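Local coordinates for protein endoglucanase 1 (Humicola insolens, PDB 6YP1) that hydrolyses internal beta-1,4-glucosidic linkages in cellulose, lichenin and cereal beta-D-glucans as a secreted, monomeric endoglucanase of glycoside hydrolase family 7, at residues F127-V133 and Y386-G392; A203-S208 and Y251-G255; G238-N242 and M309-C315; P265-Q271 and I283-Q289. The contacts are given in a common frame with arbitrary orientation. Residues are numbered along the deposited sequence.

Interaction 1: F127-V133 and Y386-G392; sequences FEFTFDV and YTNLRWG
Two neighbouring antiparallel strands of the concanavalin-like beta-sandwich pair here, interrupted by a beta bulge. The axes of 128-133 and 386-392 run at 154° and approach to 4.6 Å. Glu128 pairs with Gly392 and Thr130 with Arg390 as hydrogen-bonded pairs; then the register slips by one and Asp132 pairs likewise with Thr387 (Asp132 N-Thr387 O and Thr387 N-Asp132 O, both 2.8 Å). At the bulge Asn388 has phi/psi 57/51, the left-handed helical region, and its ND2 donates to Asp132 OD2 at 2.9 Å. Asp132, Arg390 and Gly392 bury the most surface. Arg390 (chi1 p, chi2 and chi3 t) sets one guanidinium face over Thr130 CG2, with NH1 3.1 Å from Asp132 OD1 in a salt bridge; NH1 also donates to Asn388 O at 2.9 Å, and NE to Thr397 O. Thr267 OG1 is a second partner of Asp132 OD1. On the other face, Phe129 CE2 lies 3.6 Å from Trp391 CE3. At the ladder's end Glu128 N is 2.9 Å from Gly392 O and Gly392 N 3.0 Å from Glu128 O.

Interaction 2: A203-S208 and Y251-G255; sequences ANSRAS and YYGRG. With SO4 (sulfate ion), chain J.
An Asx turn just after the strand that carries the proton donor Glu202 packs against the short strand 252-253. Asn204 OD1 (chi1 p) accepts from Arg206 N at 2.8 Å, which closes the turn, and Asn204 N donates to Ala207 O at 3.0 Å across the base of the loop. The backbones come closest at Arg206 and Gly253, CA to CA 4.9 Å. Tyr252 (chi1 t, chi2 -84°) contributes the largest share of the buried surface: its ring lies against the loop, Ser208 CB sits 3.6 Å from the ring centroid in a CH-pi contact over one face, and OH donates to Asn204 O at 2.8 Å. Gly253, with phi/psi 166/-176, brings its CA 3.6 Å from Ser205 O. No direct backbone hydrogen bond joins the segments; instead one water donates to Arg206 O (2.6 Å) and Tyr252 O (2.7 Å), and a second accepts from Arg206 NE (2.9 Å) and Arg254 N (3.0 Å). Arg254 NH1 donates to Ser205 OG at 3.0 Å and to Thr136 O, while Ser205 OG is further bonded to Leu138 O. A sulfate, probably from the crystallisation liquor, accepts from Arg254 NE through O3 (3.0 Å) and from NH2 through O2 (3.1 Å).

Interaction 3: G238-N242 and M309-C315; sequences GCGWN and MIDDEFC
A disulfide links the extended loop 238-242 to the start of helix 312-317: Cys239 SG (chi1 t) and Cys315 SG (chi1 m) are 2.1 Å apart, with chi3 -87° and CA atoms 5.4 Å apart. Aromatic packing comes next. The six-membered ring of Trp241 (chi1 t, chi2 -104°) turns its edge to the face of Phe314 (chi1 t, chi2 85°) in a T-shaped pair, centroids 5.1 Å apart and planes at 76°, while Cys239 SG lies at the edge of the Phe314 ring, 5.0 Å from its centroid. Apolar contacts follow: Ile310 CD1 is 3.5 Å from Trp241 CB and Ile310 CG2 4.0 Å from Cys239 SG; the backbone at Met309 and Ile310 lies over one face of the indole. No hydrogen bond crosses between the segments; within 309-315 Asp311 (chi1 p) is the N-cap, its OD1 accepting from Phe314 N at 3.0 Å. Backbone bonds place the loop beside strand 208-213 and Ile310 beside strand 280-289; Tyr323 of helix 321-325 packs on the disulfide.

Interaction 4: P265-Q271 and I283-Q289; sequences PFTVVTQ and IHRFYVQ
At the apolar centre of this beta hairpin, part of the concanavalin-like sandwich, Phe286 (chi1 p, chi2 -88°) folds its ring over Val269: Val269 CB lies 3.9 Å from the ring centroid in a CH-pi contact, and Val269 CG1 is 3.5 Å from Phe286 CZ. On the other face of the sheet Tyr287 CD2 touches Phe266 CD2 (3.9 Å) and Val268 CG2 (4.0 Å). Strands 266-271 and 283-289 are antiparallel at 156°, their axes approaching to 4.7 Å, in unbroken register. Thr267-Val288, Val269-Phe286 and Gln271-His284 are the hydrogen-bonded pairs; Val269 N is 2.9 Å from Phe286 O and Gln271 N 2.8 Å from His284 O. Val268-Tyr287 and Thr270-Arg285 are non-hydrogen-bonded pairs of the backbone ladder. Arg285 (chi1 t, chi2 and chi3 p) curls over the face that carries Val268 and Thr270: Val268 CG1 covers one face of its guanidinium, NE and NH2 donate to Thr270 OG1 at 3.0 and 2.9 Å, and NH2 also reaches Ile200 O on strand 192-203, which bears both catalytic glutamates. At the polar ends Gln289 NE2 donates to Pro265 O at 3.0 Å and to Asn261 O, and His284 ND1 donates to Gln271 OE1 at 2.8 Å.

In the fold
Interactions 1 and 4 belong to one sheet and meet through neighbouring strands 128-134 and 266-274, their centres 9 Å apart; Asp132 to Thr267 and Glu128 to Gln271 are probable side-chain hydrogen bonds between them. Interaction 1 is partly buried, whereas the other three are largely buried. Strand ladders dominate 1 and 4, while interactions 2 and 3 join loops to short elements, the former by side-chain bonds and water bridges, the latter by a disulfide and aromatic packing without a hydrogen bond across it. A probable hydrogen bond between Ser208 OG and Tyr287 OH connects interactions 2 and 4, and Ile310 N with Ile283 O connects 3 to 4, so the hairpin touches all three others.

Interaction 1: F127-V133 and Y386-G392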
# COMPACT_ATOMS: atom_id res chain seq x y z
N PHE A 127 12.36 0.70 -14.06
CA PHE A 127 11.40 -0.32 -14.51
C PHE A 127 9.98 0.25 -14.37
O PHE A 127 9.79 1.40 -13.96
CB PHE A 127 11.60 -1.62 -13.73
CG PHE A 127 12.96 -2.21 -13.96
CD1 PHE A 127 13.24 -2.93 -15.10
CD2 PHE A 127 14.00 -2.02 -13.05
CE1 PHE A 127 14.51 -3.38 -15.37
CE2 PHE A 127 15.26 -2.52 -13.28
CZ PHE A 127 15.52 -3.24 -14.44
N GLU A 128 9.02 -0.60 -14.73
CA GLU A 128 7.61 -0.18 -14.64
C GLU A 128 6.81 -1.27 -13.94
O GLU A 128 7.13 -2.47 -14.04
CB GLU A 128 6.99 0.29 -15.88
CG GLU A 128 6.63 -0.73 -16.85
CD GLU A 128 6.20 -0.27 -18.30
OE1 GLU A 128 6.67 0.82 -18.73
OE2 GLU A 128 5.60 -1.11 -19.03
N PHE A 129 5.77 -0.84 -13.24
CA PHE A 129 4.83 -1.71 -12.54
C PHE A 129 3.46 -1.37 -13.07
O PHE A 129 3.11 -0.17 -13.09
CB PHE A 129 4.89 -1.49 -11.03
CG PHE A 129 4.00 -2.42 -10.24
CD1 PHE A 129 2.63 -2.15 -10.10
CD2 PHE A 129 4.51 -3.58 -9.67
CE1 PHE A 129 1.81 -3.05 -9.42
CE2 PHE A 129 3.69 -4.45 -9.02
CZ PHE A 129 2.35 -4.19 -8.90
N THR A 130 2.68 -2.38 -13.38
CA THR A 130 1.35 -2.20 -14.01
C THR A 130 0.36 -3.17 -13.39
O THR A 130 0.70 -4.30 -13.03
CB THR A 130 1.51 -2.41 -15.52
OG1 THR A 130 2.37 -1.37 -15.98
CG2 THR A 130 0.20 -2.39 -16.29
N PHE A 131 -0.89 -2.72 -13.33
CA PHE A 131 -1.96 -3.61 -12.89
C PHE A 131 -3.27 -3.15 -13.54
O PHE A 131 -3.38 -1.99 -13.95
CB PHE A 131 -2.10 -3.63 -11.37
CG PHE A 131 -2.41 -2.31 -10.72
CD1 PHE A 131 -1.43 -1.35 -10.53
CD2 PHE A 131 -3.71 -2.01 -10.32
CE1 PHE A 131 -1.75 -0.13 -9.94
CE2 PHE A 131 -4.01 -0.79 -9.75
CZ PHE A 131 -3.03 0.12 -9.57
N ASP A 132 -4.23 -4.03 -13.54
CA ASP A 132 -5.60 -3.72 -13.94
C ASP A 132 -6.45 -3.58 -12.70
O ASP A 132 -6.20 -4.25 -11.70
CB ASP A 132 -6.15 -4.80 -14.87
CG ASP A 132 -5.27 -5.12 -16.09
OD1 ASP A 132 -4.46 -4.30 -16.51
OD2 ASP A 132 -5.48 -6.21 -16.62
N VAL A 133 -7.47 -2.72 -12.77
CA VAL A 133 -8.30 -2.46 -11.58
C VAL A 133 -9.75 -2.31 -11.97
O VAL A 133 -10.10 -1.84 -13.06
CB VAL A 133 -7.77 -1.22 -10.80
CG1 VAL A 133 -7.92 0.06 -11.59
CG2 VAL A 133 -8.35 -1.14 -9.41
N TYR A 386 -7.79 -6.11 -8.00
CA TYR A 386 -6.54 -5.87 -8.75
C TYR A 386 -6.24 -7.10 -9.56
O TYR A 386 -6.29 -8.21 -9.01
CB TYR A 386 -5.39 -5.62 -7.75
CG TYR A 386 -5.58 -4.43 -6.82
CD1 TYR A 386 -5.78 -3.17 -7.29
CD2 TYR A 386 -5.47 -4.57 -5.46
CE1 TYR A 386 -5.85 -2.06 -6.45
CE2 TYR A 386 -5.58 -3.50 -4.60
CZ TYR A 386 -5.75 -2.24 -5.09
OH TYR A 386 -5.86 -1.13 -4.29
N THR A 387 -5.89 -6.93 -10.83
CA THR A 387 -5.73 -8.06 -11.72
C THR A 387 -4.49 -7.88 -12.56
O THR A 387 -4.10 -6.80 -12.96
CB THR A 387 -7.00 -8.24 -12.58
OG1 THR A 387 -8.14 -8.32 -11.75
CG2 THR A 387 -6.96 -9.41 -13.51
N ASN A 388 -3.85 -9.03 -12.89
CA ASN A 388 -2.68 -9.04 -13.79
C ASN A 388 -1.57 -8.14 -13.27
O ASN A 388 -1.03 -7.31 -14.03
CB ASN A 388 -3.10 -8.68 -15.22
CG ASN A 388 -4.09 -9.65 -15.81
OD1 ASN A 388 -3.95 -10.87 -15.64
ND2 ASN A 388 -5.10 -9.12 -16.50
N LEU A 389 -1.19 -8.31 -12.03
CA LEU A 389 -0.02 -7.58 -11.52
C LEU A 389 1.18 -7.97 -12.36
O LEU A 389 1.45 -9.17 -12.55
CB LEU A 389 0.26 -7.95 -10.06
CG LEU A 389 -0.84 -7.76 -9.02
CD1 LEU A 389 -0.36 -8.08 -7.65
CD2 LEU A 389 -1.47 -6.46 -9.03
N ARG A 390 1.95 -6.97 -12.82
CA ARG A 390 3.04 -7.27 -13.75
C ARG A 390 4.07 -6.17 -13.69
O ARG A 390 3.73 -5.00 -13.52
CB ARG A 390 2.46 -7.55 -15.12
CG ARG A 390 1.74 -6.39 -15.76
CD ARG A 390 0.85 -6.88 -16.89
NE ARG A 390 0.13 -5.84 -17.61
CZ ARG A 390 -1.10 -5.44 -17.37
NH1 ARG A 390 -1.76 -5.71 -16.28
NH2 ARG A 390 -1.67 -4.65 -18.25
N TRP A 391 5.31 -6.54 -13.85
CA TRP A 391 6.37 -5.54 -13.77
C TRP A 391 7.53 -5.98 -14.63
O TRP A 391 7.72 -7.17 -14.88
CB TRP A 391 6.77 -5.23 -12.33
CG TRP A 391 7.22 -6.37 -11.51
CD1 TRP A 391 8.50 -6.70 -11.24
CD2 TRP A 391 6.43 -7.27 -10.72
NE1 TRP A 391 8.55 -7.77 -10.38
CE2 TRP A 391 7.29 -8.11 -10.03
CE3 TRP A 391 5.05 -7.41 -10.52
CZ2 TRP A 391 6.82 -9.07 -9.14
CZ3 TRP A 391 4.60 -8.37 -9.64
CH2 TRP A 391 5.48 -9.17 -8.94
N GLY A 392 8.34 -5.01 -15.04
CA GLY A 392 9.51 -5.30 -15.85
C GLY A 392 9.91 -4.09 -16.66
O GLY A 392 9.84 -2.94 -16.23

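Interaction 2: A203-S208 and Y251-G255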
# COMPACT_ATOMS: atom_id res chain seq x y z
N ALA A 203 -6.64 5.30 -4.30
CA ALA A 203 -7.68 5.79 -5.24
C ALA A 203 -9.02 5.21 -4.92
O ALA A 203 -9.16 4.13 -4.30
CB ALA A 203 -7.29 5.43 -6.67
N ASN A 204 -10.02 5.89 -5.43
CA ASN A 204 -11.39 5.38 -5.49
C ASN A 204 -11.95 5.70 -6.85
O ASN A 204 -11.20 6.06 -7.76
CB ASN A 204 -12.18 5.86 -4.28
CG ASN A 204 -12.22 7.36 -4.15
OD1 ASN A 204 -12.36 8.06 -5.16
ND2 ASN A 204 -12.12 7.85 -2.92
N SER A 205 -13.26 5.56 -7.04
CA SER A 205 -13.85 5.86 -8.35
C SER A 205 -13.91 7.36 -8.61
O SER A 205 -14.26 7.76 -9.73
CB SER A 205 -15.19 5.22 -8.52
OG SER A 205 -16.18 5.81 -7.69
N ARG A 206 -13.60 8.19 -7.62
CA ARG A 206 -13.71 9.65 -7.71
C ARG A 206 -12.36 10.36 -7.84
O ARG A 206 -12.35 11.49 -8.34
CB ARG A 206 -14.46 10.20 -6.51
CG ARG A 206 -15.75 9.48 -6.16
CD ARG A 206 -16.74 9.28 -7.26
NE ARG A 206 -17.25 10.52 -7.87
CZ ARG A 206 -18.18 11.28 -7.31
NH1 ARG A 206 -18.73 10.95 -6.17
NH2 ARG A 206 -18.54 12.39 -7.91
N ALA A 207 -11.26 9.76 -7.40
CA ALA A 207 -9.96 10.43 -7.48
C ALA A 207 -8.86 9.36 -7.47
O ALA A 207 -9.04 8.30 -6.86
CB ALA A 207 -9.76 11.40 -6.32
N SER A 208 -7.75 9.72 -8.07
CA SER A 208 -6.57 8.85 -8.18
C SER A 208 -5.34 9.66 -7.73
O SER A 208 -5.05 10.71 -8.29
CB SER A 208 -6.40 8.40 -9.61
OG SER A 208 -5.20 7.63 -9.72
N TYR A 251 -10.14 14.44 -16.02
CA TYR A 251 -9.24 13.35 -16.33
C TYR A 251 -9.71 11.97 -15.85
O TYR A 251 -9.43 10.99 -16.50
CB TYR A 251 -7.84 13.64 -15.78
CG TYR A 251 -6.78 12.67 -16.25
CD1 TYR A 251 -6.28 12.75 -17.54
CD2 TYR A 251 -6.25 11.69 -15.43
CE1 TYR A 251 -5.30 11.91 -18.03
CE2 TYR A 251 -5.31 10.82 -15.88
CZ TYR A 251 -4.82 10.92 -17.19
OH TYR A 251 -3.84 10.05 -17.60
N TYR A 252 -10.36 11.94 -14.69
CA TYR A 252 -10.55 10.66 -13.97
C TYR A 252 -11.83 10.73 -13.17
O TYR A 252 -11.98 11.63 -12.31
CB TYR A 252 -9.35 10.43 -13.02
CG TYR A 252 -9.40 9.17 -12.22
CD1 TYR A 252 -10.11 9.14 -11.02
CD2 TYR A 252 -8.76 8.02 -12.64
CE1 TYR A 252 -10.16 7.97 -10.26
CE2 TYR A 252 -8.84 6.86 -11.90
CZ TYR A 252 -9.54 6.81 -10.71
OH TYR A 252 -9.60 5.64 -10.00
N GLY A 253 -12.77 9.83 -13.40
CA GLY A 253 -13.99 9.84 -12.63
C GLY A 253 -15.07 8.99 -13.24
O GLY A 253 -14.86 8.29 -14.23
N ARG A 254 -16.24 9.03 -12.61
CA ARG A 254 -17.36 8.15 -12.96
C ARG A 254 -18.11 8.73 -14.16
O ARG A 254 -18.87 9.67 -14.01
CB ARG A 254 -18.32 8.01 -11.81
CG ARG A 254 -17.73 7.34 -10.60
CD ARG A 254 -18.72 7.22 -9.44
NE ARG A 254 -19.77 6.27 -9.65
CZ ARG A 254 -19.68 4.98 -9.40
NH1 ARG A 254 -18.55 4.46 -8.93
NH2 ARG A 254 -20.70 4.22 -9.67
N GLY A 255 -17.89 8.18 -15.35
CA GLY A 255 -18.66 8.55 -16.55
C GLY A 255 -17.78 8.88 -17.71
O GLY A 255 -16.58 9.13 -17.59
S SO4 J . -23.30 6.81 -10.80
O1 SO4 J . -23.64 6.76 -9.37
O2 SO4 J . -23.04 5.50 -11.16
O3 SO4 J . -22.09 7.66 -10.87
O4 SO4 J . -24.43 7.39 -11.53
O HOH W 1 -13.76 12.34 -10.39
O HOH W 2 -16.25 11.16 -10.49

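Interaction 3: G238-N242 and M309-C315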
# COMPACT_ATOMS: atom_id res chain seq x y z
N GLY A 238 3.90 13.05 1.87
CA GLY A 238 4.26 12.61 0.54
C GLY A 238 4.31 13.71 -0.47
O GLY A 238 3.82 14.82 -0.23
N CYS A 239 4.84 13.41 -1.64
CA CYS A 239 4.76 14.31 -2.78
C CYS A 239 3.55 13.85 -3.61
O CYS A 239 3.66 12.92 -4.41
CB CYS A 239 6.02 14.30 -3.61
SG CYS A 239 5.83 15.27 -5.14
N GLY A 240 2.42 14.49 -3.45
CA GLY A 240 1.19 14.01 -4.03
C GLY A 240 1.00 14.41 -5.48
O GLY A 240 1.30 15.57 -5.89
N TRP A 241 0.43 13.52 -6.25
CA TRP A 241 0.10 13.71 -7.68
C TRP A 241 -1.34 13.26 -7.88
O TRP A 241 -1.66 12.09 -7.75
CB TRP A 241 1.07 12.84 -8.50
CG TRP A 241 0.88 12.87 -9.99
CD1 TRP A 241 0.32 11.90 -10.77
CD2 TRP A 241 1.34 13.88 -10.91
NE1 TRP A 241 0.43 12.25 -12.08
CE2 TRP A 241 1.05 13.46 -12.20
CE3 TRP A 241 2.00 15.07 -10.71
CZ2 TRP A 241 1.37 14.24 -13.32
CZ3 TRP A 241 2.35 15.82 -11.81
CH2 TRP A 241 1.99 15.42 -13.10
N ASN A 242 -2.20 14.25 -8.16
CA ASN A 242 -3.65 14.03 -8.31
C ASN A 242 -4.09 15.10 -9.31
O ASN A 242 -3.91 16.29 -9.04
CB ASN A 242 -4.37 14.19 -6.98
CG ASN A 242 -5.87 14.10 -6.99
OD1 ASN A 242 -6.46 14.28 -8.08
ND2 ASN A 242 -6.49 13.91 -5.84
N MET A 309 4.90 14.59 -15.14
CA MET A 309 5.54 13.58 -14.29
C MET A 309 5.91 14.20 -12.95
O MET A 309 6.22 15.36 -12.84
CB MET A 309 6.79 12.96 -14.95
CG MET A 309 6.53 12.32 -16.29
SD MET A 309 8.03 11.67 -16.98
CE MET A 309 7.47 11.29 -18.63
N ILE A 310 5.95 13.33 -11.93
CA ILE A 310 6.49 13.70 -10.62
C ILE A 310 8.00 13.86 -10.71
O ILE A 310 8.67 12.93 -11.22
CB ILE A 310 6.11 12.65 -9.57
CG1 ILE A 310 4.61 12.44 -9.45
CG2 ILE A 310 6.75 12.95 -8.23
CD1 ILE A 310 4.22 11.24 -8.64
N ASP A 311 8.56 14.94 -10.20
CA ASP A 311 10.00 15.12 -10.09
C ASP A 311 10.27 16.11 -8.95
O ASP A 311 9.34 16.68 -8.36
CB ASP A 311 10.63 15.53 -11.43
CG ASP A 311 10.23 16.87 -11.97
OD1 ASP A 311 9.64 17.68 -11.25
OD2 ASP A 311 10.58 17.11 -13.17
N ASP A 312 11.55 16.32 -8.64
CA ASP A 312 11.90 17.20 -7.53
C ASP A 312 11.36 18.60 -7.71
O ASP A 312 10.90 19.21 -6.72
CB ASP A 312 13.40 17.26 -7.33
CG ASP A 312 14.01 16.08 -6.60
OD1 ASP A 312 13.25 15.23 -6.14
OD2 ASP A 312 15.25 16.08 -6.46
N GLU A 313 11.43 19.17 -8.92
CA GLU A 313 10.96 20.55 -9.10
C GLU A 313 9.48 20.63 -8.73
O GLU A 313 9.04 21.60 -8.04
CB GLU A 313 11.16 20.99 -10.56
CG GLU A 313 10.74 22.38 -10.84
CD GLU A 313 10.69 22.69 -12.29
OE1 GLU A 313 10.60 21.71 -13.10
OE2 GLU A 313 10.64 23.94 -12.63
N PHE A 314 8.69 19.69 -9.21
CA PHE A 314 7.25 19.65 -8.88
C PHE A 314 7.03 19.46 -7.40
O PHE A 314 6.21 20.17 -6.78
CB PHE A 314 6.58 18.53 -9.69
CG PHE A 314 5.18 18.24 -9.25
CD1 PHE A 314 4.11 18.99 -9.75
CD2 PHE A 314 4.90 17.27 -8.34
CE1 PHE A 314 2.83 18.75 -9.31
CE2 PHE A 314 3.62 17.04 -7.87
CZ PHE A 314 2.59 17.79 -8.37
N CYS A 315 7.74 18.52 -6.79
CA CYS A 315 7.53 18.21 -5.38
C CYS A 315 7.87 19.39 -4.49
O CYS A 315 7.12 19.73 -3.56
CB CYS A 315 8.31 16.96 -4.96
SG CYS A 315 7.76 15.47 -5.84

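Interaction 4: P265-Q271 and I283-Q289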
# COMPACT_ATOMS: atom_id res chain seq x y z
N PRO A 265 -13.53 -1.04 -16.07
CA PRO A 265 -12.18 -1.39 -15.68
C PRO A 265 -11.12 -0.68 -16.54
O PRO A 265 -11.37 -0.21 -17.64
CB PRO A 265 -11.97 -2.91 -15.97
CG PRO A 265 -13.09 -3.17 -16.99
CD PRO A 265 -14.25 -2.19 -16.69
N PHE A 266 -9.91 -0.60 -16.02
CA PHE A 266 -8.79 0.07 -16.72
C PHE A 266 -7.48 -0.46 -16.17
O PHE A 266 -7.43 -1.15 -15.15
CB PHE A 266 -8.89 1.60 -16.63
CG PHE A 266 -9.01 2.16 -15.24
CD1 PHE A 266 -10.25 2.28 -14.61
CD2 PHE A 266 -7.90 2.58 -14.54
CE1 PHE A 266 -10.36 2.81 -13.35
CE2 PHE A 266 -8.01 3.09 -13.26
CZ PHE A 266 -9.26 3.20 -12.67
N THR A 267 -6.42 -0.13 -16.89
CA THR A 267 -5.05 -0.46 -16.56
C THR A 267 -4.30 0.77 -16.10
O THR A 267 -4.48 1.87 -16.66
CB THR A 267 -4.37 -1.08 -17.81
OG1 THR A 267 -5.09 -2.26 -18.17
CG2 THR A 267 -2.90 -1.38 -17.65
N VAL A 268 -3.44 0.56 -15.12
CA VAL A 268 -2.68 1.61 -14.41
C VAL A 268 -1.20 1.30 -14.58
O VAL A 268 -0.73 0.29 -14.08
CB VAL A 268 -3.06 1.62 -12.94
CG1 VAL A 268 -2.32 2.73 -12.22
CG2 VAL A 268 -4.56 1.75 -12.74
N VAL A 269 -0.47 2.18 -15.28
CA VAL A 269 0.96 2.00 -15.56
C VAL A 269 1.75 3.03 -14.77
O VAL A 269 1.43 4.21 -14.80
CB VAL A 269 1.28 2.14 -17.07
CG1 VAL A 269 2.76 1.85 -17.32
CG2 VAL A 269 0.42 1.23 -17.91
N THR A 270 2.83 2.58 -14.11
CA THR A 270 3.69 3.48 -13.32
C THR A 270 5.14 3.19 -13.69
O THR A 270 5.61 2.06 -13.47
CB THR A 270 3.44 3.35 -11.84
OG1 THR A 270 2.02 3.42 -11.59
CG2 THR A 270 4.14 4.46 -11.07
N GLN A 271 5.83 4.19 -14.25
CA GLN A 271 7.23 4.04 -14.65
C GLN A 271 8.10 4.85 -13.71
O GLN A 271 7.81 5.99 -13.36
CB GLN A 271 7.44 4.56 -16.08
CG GLN A 271 6.51 3.94 -17.10
CD GLN A 271 6.77 4.44 -18.50
OE1 GLN A 271 7.07 5.62 -18.71
NE2 GLN A 271 6.60 3.52 -19.46
N ILE A 283 8.72 10.06 -11.86
CA ILE A 283 7.70 9.01 -11.72
C ILE A 283 6.57 9.36 -12.68
O ILE A 283 6.02 10.47 -12.59
CB ILE A 283 7.22 8.82 -10.29
CG1 ILE A 283 8.39 8.52 -9.34
CG2 ILE A 283 6.17 7.72 -10.20
CD1 ILE A 283 8.05 8.62 -7.87
N HIS A 284 6.26 8.45 -13.59
CA HIS A 284 5.32 8.70 -14.69
C HIS A 284 4.13 7.74 -14.58
O HIS A 284 4.33 6.53 -14.62
CB HIS A 284 6.08 8.50 -16.00
CG HIS A 284 5.26 8.69 -17.24
ND1 HIS A 284 5.57 7.99 -18.39
CD2 HIS A 284 4.28 9.54 -17.55
CE1 HIS A 284 4.76 8.43 -19.36
NE2 HIS A 284 3.94 9.38 -18.88
N ARG A 285 2.93 8.30 -14.50
CA ARG A 285 1.69 7.53 -14.42
C ARG A 285 0.85 7.79 -15.68
O ARG A 285 0.53 8.95 -15.98
CB ARG A 285 0.86 7.97 -13.22
CG ARG A 285 -0.60 7.55 -13.24
CD ARG A 285 -0.86 6.05 -13.33
NE ARG A 285 -0.27 5.31 -12.28
CZ ARG A 285 -0.77 5.27 -11.03
NH1 ARG A 285 -1.89 5.90 -10.73
NH2 ARG A 285 -0.13 4.58 -10.10
N PHE A 286 0.46 6.72 -16.36
CA PHE A 286 -0.54 6.82 -17.42
C PHE A 286 -1.43 5.59 -17.34
O PHE A 286 -1.20 4.70 -16.50
CB PHE A 286 0.09 7.04 -18.79
CG PHE A 286 1.00 5.95 -19.25
CD1 PHE A 286 2.35 5.98 -18.92
CD2 PHE A 286 0.56 4.91 -20.05
CE1 PHE A 286 3.23 5.01 -19.35
CE2 PHE A 286 1.45 3.93 -20.47
CZ PHE A 286 2.79 4.00 -20.11
N TYR A 287 -2.45 5.56 -18.18
CA TYR A 287 -3.50 4.53 -18.05
C TYR A 287 -3.76 3.89 -19.40
O TYR A 287 -3.32 4.42 -20.45
CB TYR A 287 -4.81 5.14 -17.49
CG TYR A 287 -4.62 5.80 -16.13
CD1 TYR A 287 -4.12 7.08 -16.01
CD2 TYR A 287 -4.92 5.12 -14.94
CE1 TYR A 287 -3.90 7.67 -14.78
CE2 TYR A 287 -4.74 5.70 -13.70
CZ TYR A 287 -4.21 6.98 -13.62
OH TYR A 287 -3.96 7.49 -12.36
N VAL A 288 -4.46 2.79 -19.42
CA VAL A 288 -4.94 2.18 -20.68
C VAL A 288 -6.38 1.81 -20.44
O VAL A 288 -6.72 1.21 -19.40
CB VAL A 288 -4.12 0.92 -21.10
CG1 VAL A 288 -4.48 0.51 -22.52
CG2 VAL A 288 -2.64 1.18 -21.02
N GLN A 289 -7.26 2.16 -21.36
CA GLN A 289 -8.68 1.78 -21.22
C GLN A 289 -9.24 1.59 -22.61
O GLN A 289 -8.90 2.33 -23.54
CB GLN A 289 -9.46 2.80 -20.45
CG GLN A 289 -10.90 2.39 -20.07
CD GLN A 289 -11.61 3.29 -19.09
OE1 GLN A 289 -11.65 4.50 -19.28
NE2 GLN A 289 -12.14 2.69 -18.00